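Local coordinates for protein nucleoside permease NupG (Escherichia coli K-12, PDB 7DLA) that imports purine and pyrimidine nucleosides across the inner membrane together with protons, as a symporter of the major facilitator superfamily, at residues I226-F238 / I249-Q261. The protein carries 1 engineered substitution. Residues are numbered along the deposited sequence; the frame is centred on the assembly and turned at random.
Sequences ITNMFGNTFLHSF and IVQHASIIMSISQ
Asn232 and Ala253 face each other, CA to CA 5.5 Å, where helix 226-236 runs roughly antiparallel to the opening turns of helix 253-299 (253-261) at 141°, the axes of these short segments 9.4 Å apart at their closest. Leu235 and Met257 interlock as knobs into holes. Leu235 sits among Ile249, Ala253, Ile256 and Met257, and its CB lies 3.5 Å from Ala253 CB. Met257 reaches into the hole formed by Thr227, Gly231, Asn232 and Leu235. Its chain bends at chi2 (-70°) and again at chi3 (-63°), which lays the sulfur along Gly231 and carries CE to the carbonyl of Thr227. Gly231 has no side chain to stand in the way of that methyl.

The pair is a transmembrane helical hairpin of the major facilitator fold. The two helices are joined through a periplasmic loop, and the contact lies near that end of the membrane.

His236 lies across the break between helix 249-251 and helix 253-299. Val250 O stands 3.3 Å above one face of its ring, offset toward the rim near CE1. Ala253 CB is 3.9 Å from His236 CD2. NE2 is hydrogen-bonded to Glu156 OE2. A leucine in its place has no flat ring to lie beneath Val250 O and would probably leave Glu156 short of one partner. The same carboxylate oxygen accepts a hydrogen bond from Asn232 ND2, while Asn232 OD1 bonds to Ser27. The Asn232 amide reaches Ala253, ND2 to CB 3.4 Å. Beyond His236, Phe238 CB meets Val250 CG2 at 3.5 Å.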
ATOM      1  N   ILE A 226      -0.772   8.798  -1.131  1.00 61.46           N
ATOM      2  CA  ILE A 226      -0.576  10.173  -0.582  1.00 61.34           C
ATOM      3  C   ILE A 226      -1.317  10.339   0.735  1.00 60.56           C
ATOM      4  O   ILE A 226      -0.744  10.851   1.667  1.00 60.54           O
ATOM      5  CB  ILE A 226      -1.063  11.221  -1.585  1.00 62.56           C
ATOM      6  CG1 ILE A 226      -0.110  11.345  -2.765  1.00 60.66           C
ATOM      7  CG2 ILE A 226      -1.252  12.550  -0.893  1.00 59.95           C
ATOM      8  CD1 ILE A 226      -0.451  12.486  -3.631  1.00 60.10           C
ATOM      9  N   THR A 227      -2.572   9.923   0.766  1.00 60.48           N
ATOM     10  CA  THR A 227      -3.430   9.975   1.965  1.00 59.92           C
ATOM     11  C   THR A 227      -2.802   9.106   3.059  1.00 59.38           C
ATOM     12  O   THR A 227      -2.767   9.533   4.205  1.00 59.09           O
ATOM     13  CB  THR A 227      -4.806   9.496   1.515  1.00 59.48           C
ATOM     14  OG1 THR A 227      -5.564   9.042   2.627  1.00 62.79           O
ATOM     15  CG2 THR A 227      -4.680   8.368   0.521  1.00 58.73           C
ATOM     16  N   ASN A 228      -2.256   7.952   2.687  1.00 59.64           N
ATOM     17  CA  ASN A 228      -1.627   7.009   3.639  1.00 60.11           C
ATOM     18  C   ASN A 228      -0.252   7.519   4.053  1.00 60.02           C
ATOM     19  O   ASN A 228       0.252   7.035   5.044  1.00 58.84           O
ATOM     20  CB  ASN A 228      -1.506   5.614   3.033  1.00 60.23           C
ATOM     21  CG  ASN A 228      -2.842   4.939   2.849  1.00 61.03           C
ATOM     22  OD1 ASN A 228      -3.808   5.288   3.507  1.00 59.66           O
ATOM     23  ND2 ASN A 228      -2.903   3.972   1.956  1.00 65.37           N
ATOM     24  N   MET A 229       0.342   8.429   3.296  1.00 59.62           N
ATOM     25  CA  MET A 229       1.666   8.948   3.692  1.00 59.77           C
ATOM     26  C   MET A 229       1.494  10.166   4.591  1.00 59.81           C
ATOM     27  O   MET A 229       2.223  10.281   5.540  1.00 59.58           O
ATOM     28  CB  MET A 229       2.482   9.383   2.477  1.00 60.52           C
ATOM     29  CG  MET A 229       2.895   8.265   1.570  1.00 61.42           C
ATOM     30  SD  MET A 229       3.918   8.861   0.224  1.00 71.09           S
ATOM     31  CE  MET A 229       2.658   9.612  -0.796  1.00 60.63           C
ATOM     32  N   PHE A 230       0.513  11.018   4.342  1.00 59.83           N
ATOM     33  CA  PHE A 230       0.498  12.226   5.149  1.00 59.81           C
ATOM     34  C   PHE A 230      -0.822  12.501   5.841  1.00 59.25           C
ATOM     35  O   PHE A 230      -0.988  13.596   6.372  1.00 59.03           O
ATOM     36  CB  PHE A 230       0.868  13.463   4.318  1.00 63.65           C
ATOM     37  CG  PHE A 230       2.221  13.386   3.675  1.00 61.10           C
ATOM     38  CD1 PHE A 230       3.352  13.804   4.364  1.00 60.83           C
ATOM     39  CD2 PHE A 230       2.354  12.948   2.364  1.00 60.75           C
ATOM     40  CE1 PHE A 230       4.594  13.739   3.768  1.00 64.63           C
ATOM     41  CE2 PHE A 230       3.589  12.879   1.763  1.00 60.92           C
ATOM     42  CZ  PHE A 230       4.710  13.264   2.459  1.00 61.32           C
ATOM     43  N   GLY A 231      -1.773  11.573   5.848  1.00 58.98           N
ATOM     44  CA  GLY A 231      -3.062  11.888   6.432  1.00 58.85           C
ATOM     45  C   GLY A 231      -2.971  11.953   7.938  1.00 58.75           C
ATOM     46  O   GLY A 231      -3.617  12.783   8.587  1.00 58.47           O
ATOM     47  N   ASN A 232      -2.131  11.102   8.510  1.00 58.45           N
ATOM     48  CA  ASN A 232      -1.924  11.146   9.940  1.00 58.62           C
ATOM     49  C   ASN A 232      -1.197  12.436  10.319  1.00 58.94           C
ATOM     50  O   ASN A 232      -1.498  13.049  11.354  1.00 59.19           O
ATOM     51  CB  ASN A 232      -1.137   9.906  10.356  1.00 58.08           C
ATOM     52  CG  ASN A 232      -0.807   9.896  11.809  1.00 58.19           C
ATOM     53  OD1 ASN A 232       0.147  10.525  12.264  1.00 57.91           O
ATOM     54  ND2 ASN A 232      -1.594   9.135  12.565  1.00 58.81           N
ATOM     55  N   THR A 233      -0.253  12.881   9.468  1.00 58.23           N
ATOM     56  CA  THR A 233       0.438  14.152   9.708  1.00 58.18           C
ATOM     57  C   THR A 233      -0.499  15.331   9.545  1.00 58.54           C
ATOM     58  O   THR A 233      -0.389  16.315  10.279  1.00 59.62           O
ATOM     59  CB  THR A 233       1.644  14.306   8.778  1.00 57.62           C
ATOM     60  OG1 THR A 233       2.417  13.096   8.772  1.00 57.18           O
ATOM     61  CG2 THR A 233       2.523  15.447   9.229  1.00 57.07           C
ATOM     62  N   PHE A 234      -1.444  15.233   8.616  1.00 59.44           N
ATOM     63  CA  PHE A 234      -2.430  16.288   8.440  1.00 59.42           C
ATOM     64  C   PHE A 234      -3.386  16.350   9.626  1.00 59.02           C
ATOM     65  O   PHE A 234      -3.785  17.440  10.047  1.00 60.09           O
ATOM     66  CB  PHE A 234      -3.155  16.088   7.103  1.00 58.12           C
ATOM     67  CG  PHE A 234      -4.536  16.674   7.055  1.00 58.08           C
ATOM     68  CD1 PHE A 234      -4.719  18.049   7.058  1.00 58.36           C
ATOM     69  CD2 PHE A 234      -5.654  15.858   7.072  1.00 57.69           C
ATOM     70  CE1 PHE A 234      -5.995  18.601   7.032  1.00 58.27           C
ATOM     71  CE2 PHE A 234      -6.937  16.402   7.035  1.00 57.30           C
ATOM     72  CZ  PHE A 234      -7.108  17.771   7.021  1.00 57.80           C
ATOM     73  N   LEU A 235      -3.735  15.203  10.204  1.00 59.20           N
ATOM     74  CA  LEU A 235      -4.607  15.232  11.375  1.00 60.06           C
ATOM     75  C   LEU A 235      -3.866  15.697  12.622  1.00 61.41           C
ATOM     76  O   LEU A 235      -4.440  16.392  13.474  1.00 62.15           O
ATOM     77  CB  LEU A 235      -5.225  13.861  11.607  1.00 59.46           C
ATOM     78  CG  LEU A 235      -6.232  13.447  10.552  1.00 58.69           C
ATOM     79  CD1 LEU A 235      -6.802  12.112  10.931  1.00 59.19           C
ATOM     80  CD2 LEU A 235      -7.314  14.476  10.544  1.00 59.00           C
ATOM     81  N   HIS A 236      -2.593  15.342  12.739  1.00 60.82           N
ATOM     82  CA  HIS A 236      -1.785  15.869  13.819  1.00 61.68           C
ATOM     83  C   HIS A 236      -1.418  17.338  13.604  1.00 62.89           C
ATOM     84  O   HIS A 236      -1.064  18.018  14.565  1.00 64.32           O
ATOM     85  CB  HIS A 236      -0.564  14.964  13.971  1.00 61.45           C
ATOM     86  CG  HIS A 236      -0.815  13.799  14.884  1.00 64.17           C
ATOM     87  ND1 HIS A 236      -0.819  13.913  16.262  1.00 62.07           N
ATOM     88  CD2 HIS A 236      -1.144  12.512  14.612  1.00 61.06           C
ATOM     89  CE1 HIS A 236      -1.107  12.740  16.797  1.00 61.88           C
ATOM     90  NE2 HIS A 236      -1.307  11.873  15.818  1.00 63.87           N
ATOM     91  N   SER A 237      -1.521  17.848  12.375  1.00 62.40           N
ATOM     92  CA  SER A 237      -1.255  19.254  12.106  1.00 63.16           C
ATOM     93  C   SER A 237      -2.035  20.170  13.029  1.00 64.97           C
ATOM     94  O   SER A 237      -1.581  21.284  13.330  1.00 66.27           O
ATOM     95  CB  SER A 237      -1.597  19.576  10.651  1.00 62.00           C
ATOM     96  OG  SER A 237      -2.924  20.072  10.496  1.00 61.23           O
ATOM     97  N   PHE A 238      -3.199  19.723  13.494  1.00 64.71           N
ATOM     98  CA  PHE A 238      -4.066  20.553  14.315  1.00 65.62           C
ATOM     99  C   PHE A 238      -3.626  20.628  15.764  1.00 67.55           C
ATOM    100  O   PHE A 238      -4.427  21.014  16.623  1.00 71.47           O
ATOM    101  CB  PHE A 238      -5.500  20.046  14.244  1.00 65.04           C
ATOM    102  CG  PHE A 238      -6.064  20.069  12.879  1.00 63.99           C
ATOM    103  CD1 PHE A 238      -6.529  21.238  12.341  1.00 64.27           C
ATOM    104  CD2 PHE A 238      -6.100  18.920  12.119  1.00 63.07           C
ATOM    105  CE1 PHE A 238      -7.050  21.261  11.079  1.00 63.49           C
ATOM    106  CE2 PHE A 238      -6.612  18.939  10.848  1.00 61.47           C
ATOM    107  CZ  PHE A 238      -7.089  20.112  10.330  1.00 61.85           C
ATOM    108  N   ILE A 249      -9.800  12.912  17.304  1.00 66.93           N
ATOM    109  CA  ILE A 249      -9.257  12.679  15.970  1.00 66.32           C
ATOM    110  C   ILE A 249      -7.903  13.362  15.823  1.00 66.14           C
ATOM    111  O   ILE A 249      -7.065  12.943  15.015  1.00 64.37           O
ATOM    112  CB  ILE A 249     -10.270  13.129  14.901  1.00 68.69           C
ATOM    113  CG1 ILE A 249     -10.273  14.638  14.724  1.00 66.94           C
ATOM    114  CG2 ILE A 249     -11.681  12.667  15.282  1.00 68.34           C
ATOM    115  CD1 ILE A 249     -11.470  15.098  13.962  1.00 65.11           C
ATOM    116  N   VAL A 250      -7.660  14.411  16.616  1.00 67.57           N
ATOM    117  CA  VAL A 250      -6.319  14.982  16.708  1.00 67.90           C
ATOM    118  C   VAL A 250      -5.407  14.055  17.487  1.00 66.81           C
ATOM    119  O   VAL A 250      -4.284  13.753  17.064  1.00 65.63           O
ATOM    120  CB  VAL A 250      -6.363  16.367  17.364  1.00 68.52           C
ATOM    121  CG1 VAL A 250      -5.074  16.635  18.062  1.00 69.98           C
ATOM    122  CG2 VAL A 250      -6.556  17.412  16.328  1.00 72.52           C
ATOM    123  N   GLN A 251      -5.885  13.591  18.645  1.00 67.24           N
ATOM    124  CA  GLN A 251      -5.053  12.761  19.506  1.00 69.23           C
ATOM    125  C   GLN A 251      -4.736  11.433  18.829  1.00 65.79           C
ATOM    126  O   GLN A 251      -3.582  10.993  18.830  1.00 64.93           O
ATOM    127  CB  GLN A 251      -5.753  12.548  20.862  1.00 69.56           C
ATOM    128  CG  GLN A 251      -5.671  13.715  21.908  1.00 70.28           C
ATOM    129  CD  GLN A 251      -4.263  13.943  22.445  1.00 76.63           C
ATOM    130  OE1 GLN A 251      -3.279  13.852  21.697  1.00 78.47           O
ATOM    131  NE2 GLN A 251      -4.152  14.209  23.758  1.00 73.99           N
ATOM    132  N   HIS A 252      -5.733  10.817  18.180  1.00 65.19           N
ATOM    133  CA  HIS A 252      -5.634   9.447  17.670  1.00 63.46           C
ATOM    134  C   HIS A 252      -6.033   9.444  16.211  1.00 61.71           C
ATOM    135  O   HIS A 252      -7.132   9.018  15.860  1.00 60.82           O
ATOM    136  CB  HIS A 252      -6.504   8.533  18.472  1.00 63.99           C
ATOM    137  CG  HIS A 252      -6.023   8.369  19.870  1.00 63.71           C
ATOM    138  ND1 HIS A 252      -6.541   9.092  20.922  1.00 65.35           N
ATOM    139  CD2 HIS A 252      -5.021   7.619  20.382  1.00 62.58           C
ATOM    140  CE1 HIS A 252      -5.902   8.765  22.029  1.00 68.82           C
ATOM    141  NE2 HIS A 252      -4.973   7.876  21.726  1.00 63.68           N
ATOM    142  N   ALA A 253      -5.135   9.932  15.362  1.00 61.43           N
ATOM    143  CA  ALA A 253      -5.457  10.017  13.945  1.00 60.39           C
ATOM    144  C   ALA A 253      -5.557   8.633  13.329  1.00 59.79           C
ATOM    145  O   ALA A 253      -6.442   8.391  12.500  1.00 59.76           O
ATOM    146  CB  ALA A 253      -4.417  10.853  13.205  1.00 59.82           C
ATOM    147  N   SER A 254      -4.670   7.711  13.727  1.00 59.30           N
ATOM    148  CA  SER A 254      -4.724   6.359  13.194  1.00 58.92           C
ATOM    149  C   SER A 254      -6.101   5.734  13.398  1.00 59.08           C
ATOM    150  O   SER A 254      -6.567   4.966  12.548  1.00 61.19           O
ATOM    151  CB  SER A 254      -3.622   5.506  13.815  1.00 58.56           C
ATOM    152  OG  SER A 254      -2.346   6.050  13.521  1.00 58.13           O
ATOM    153  N   ILE A 255      -6.815   6.134  14.446  1.00 59.53           N
ATOM    154  CA  ILE A 255      -8.155   5.599  14.666  1.00 59.46           C
ATOM    155  C   ILE A 255      -9.135   6.129  13.619  1.00 58.53           C
ATOM    156  O   ILE A 255     -10.038   5.413  13.181  1.00 57.96           O
ATOM    157  CB  ILE A 255      -8.619   5.923  16.098  1.00 60.15           C
ATOM    158  CG1 ILE A 255      -7.560   5.440  17.072  1.00 60.31           C
ATOM    159  CG2 ILE A 255      -9.920   5.218  16.425  1.00 59.47           C
ATOM    160  CD1 ILE A 255      -7.214   4.011  16.855  1.00 60.01           C
ATOM    161  N   ILE A 256      -8.977   7.380  13.189  1.00 59.58           N
ATOM    162  CA  ILE A 256      -9.891   7.910  12.176  1.00 64.08           C
ATOM    163  C   ILE A 256      -9.495   7.430  10.775  1.00 58.29           C
ATOM    164  O   ILE A 256     -10.349   7.009   9.981  1.00 56.69           O
ATOM    165  CB  ILE A 256      -9.940   9.445  12.267  1.00 61.65           C
ATOM    166  CG1 ILE A 256     -10.267   9.841  13.713  1.00 61.12           C
ATOM    167  CG2 ILE A 256     -10.934  10.016  11.229  1.00 60.42           C
ATOM    168  CD1 ILE A 256     -11.535   9.183  14.265  1.00 60.87           C
ATOM    169  N   MET A 257      -8.191   7.468  10.474  1.00 58.26           N
ATOM    170  CA  MET A 257      -7.671   6.905   9.240  1.00 57.05           C
ATOM    171  C   MET A 257      -8.058   5.446   9.063  1.00 55.89           C
ATOM    172  O   MET A 257      -8.196   4.997   7.936  1.00 56.05           O
ATOM    173  CB  MET A 257      -6.146   7.056   9.189  1.00 57.64           C
ATOM    174  CG  MET A 257      -5.649   8.512   9.177  1.00 58.29           C
ATOM    175  SD  MET A 257      -5.975   9.447   7.638  1.00 62.93           S
ATOM    176  CE  MET A 257      -5.055   8.581   6.367  1.00 57.96           C
ATOM    177  N   SER A 258      -8.228   4.679  10.139  1.00 57.51           N
ATOM    178  CA  SER A 258      -8.557   3.264   9.957  1.00 56.72           C
ATOM    179  C   SER A 258      -9.818   3.074   9.112  1.00 55.91           C
ATOM    180  O   SER A 258      -9.890   2.147   8.285  1.00 55.39           O
ATOM    181  CB  SER A 258      -8.722   2.594  11.309  1.00 57.19           C
ATOM    182  OG  SER A 258      -9.797   3.202  11.987  1.00 57.36           O
ATOM    183  N   ILE A 259     -10.809   3.959   9.294  1.00 55.84           N
ATOM    184  CA  ILE A 259     -12.028   3.906   8.495  1.00 55.31           C
ATOM    185  C   ILE A 259     -11.690   3.824   7.026  1.00 55.37           C
ATOM    186  O   ILE A 259     -12.435   3.225   6.241  1.00 54.90           O
ATOM    187  CB  ILE A 259     -12.924   5.110   8.821  1.00 54.67           C
ATOM    188  CG1 ILE A 259     -13.122   5.188  10.332  1.00 54.47           C
ATOM    189  CG2 ILE A 259     -14.250   5.023   8.075  1.00 53.94           C
ATOM    190  CD1 ILE A 259     -14.032   6.287  10.757  1.00 54.85           C
ATOM    191  N   SER A 260     -10.524   4.348   6.644  1.00 54.42           N
ATOM    192  CA  SER A 260     -10.043   4.180   5.280  1.00 55.08           C
ATOM    193  C   SER A 260      -9.866   2.703   4.930  1.00 56.17           C
ATOM    194  O   SER A 260     -10.408   2.230   3.917  1.00 56.04           O
ATOM    195  CB  SER A 260      -8.743   4.963   5.092  1.00 55.19           C
ATOM    196  OG  SER A 260      -8.958   6.364   5.294  1.00 55.51           O
ATOM    197  N   GLN A 261      -9.148   1.944   5.776  1.00 55.08           N
ATOM    198  CA  GLN A 261      -8.916   0.524   5.494  1.00 55.40           C
ATOM    199  C   GLN A 261     -10.196  -0.283   5.631  1.00 56.12           C
ATOM    200  O   GLN A 261     -10.456  -1.214   4.848  1.00 56.12           O
ATOM    201  CB  GLN A 261      -7.872  -0.031   6.434  1.00 54.76           C
ATOM    202  CG  GLN A 261      -6.877   0.992   6.831  1.00 55.44           C
ATOM    203  CD  GLN A 261      -6.202   1.608   5.663  1.00 55.47           C
ATOM    204  OE1 GLN A 261      -6.159   2.828   5.529  1.00 56.05           O
ATOM    205  NE2 GLN A 261      -5.610   0.773   4.829  1.00 55.86           N
TER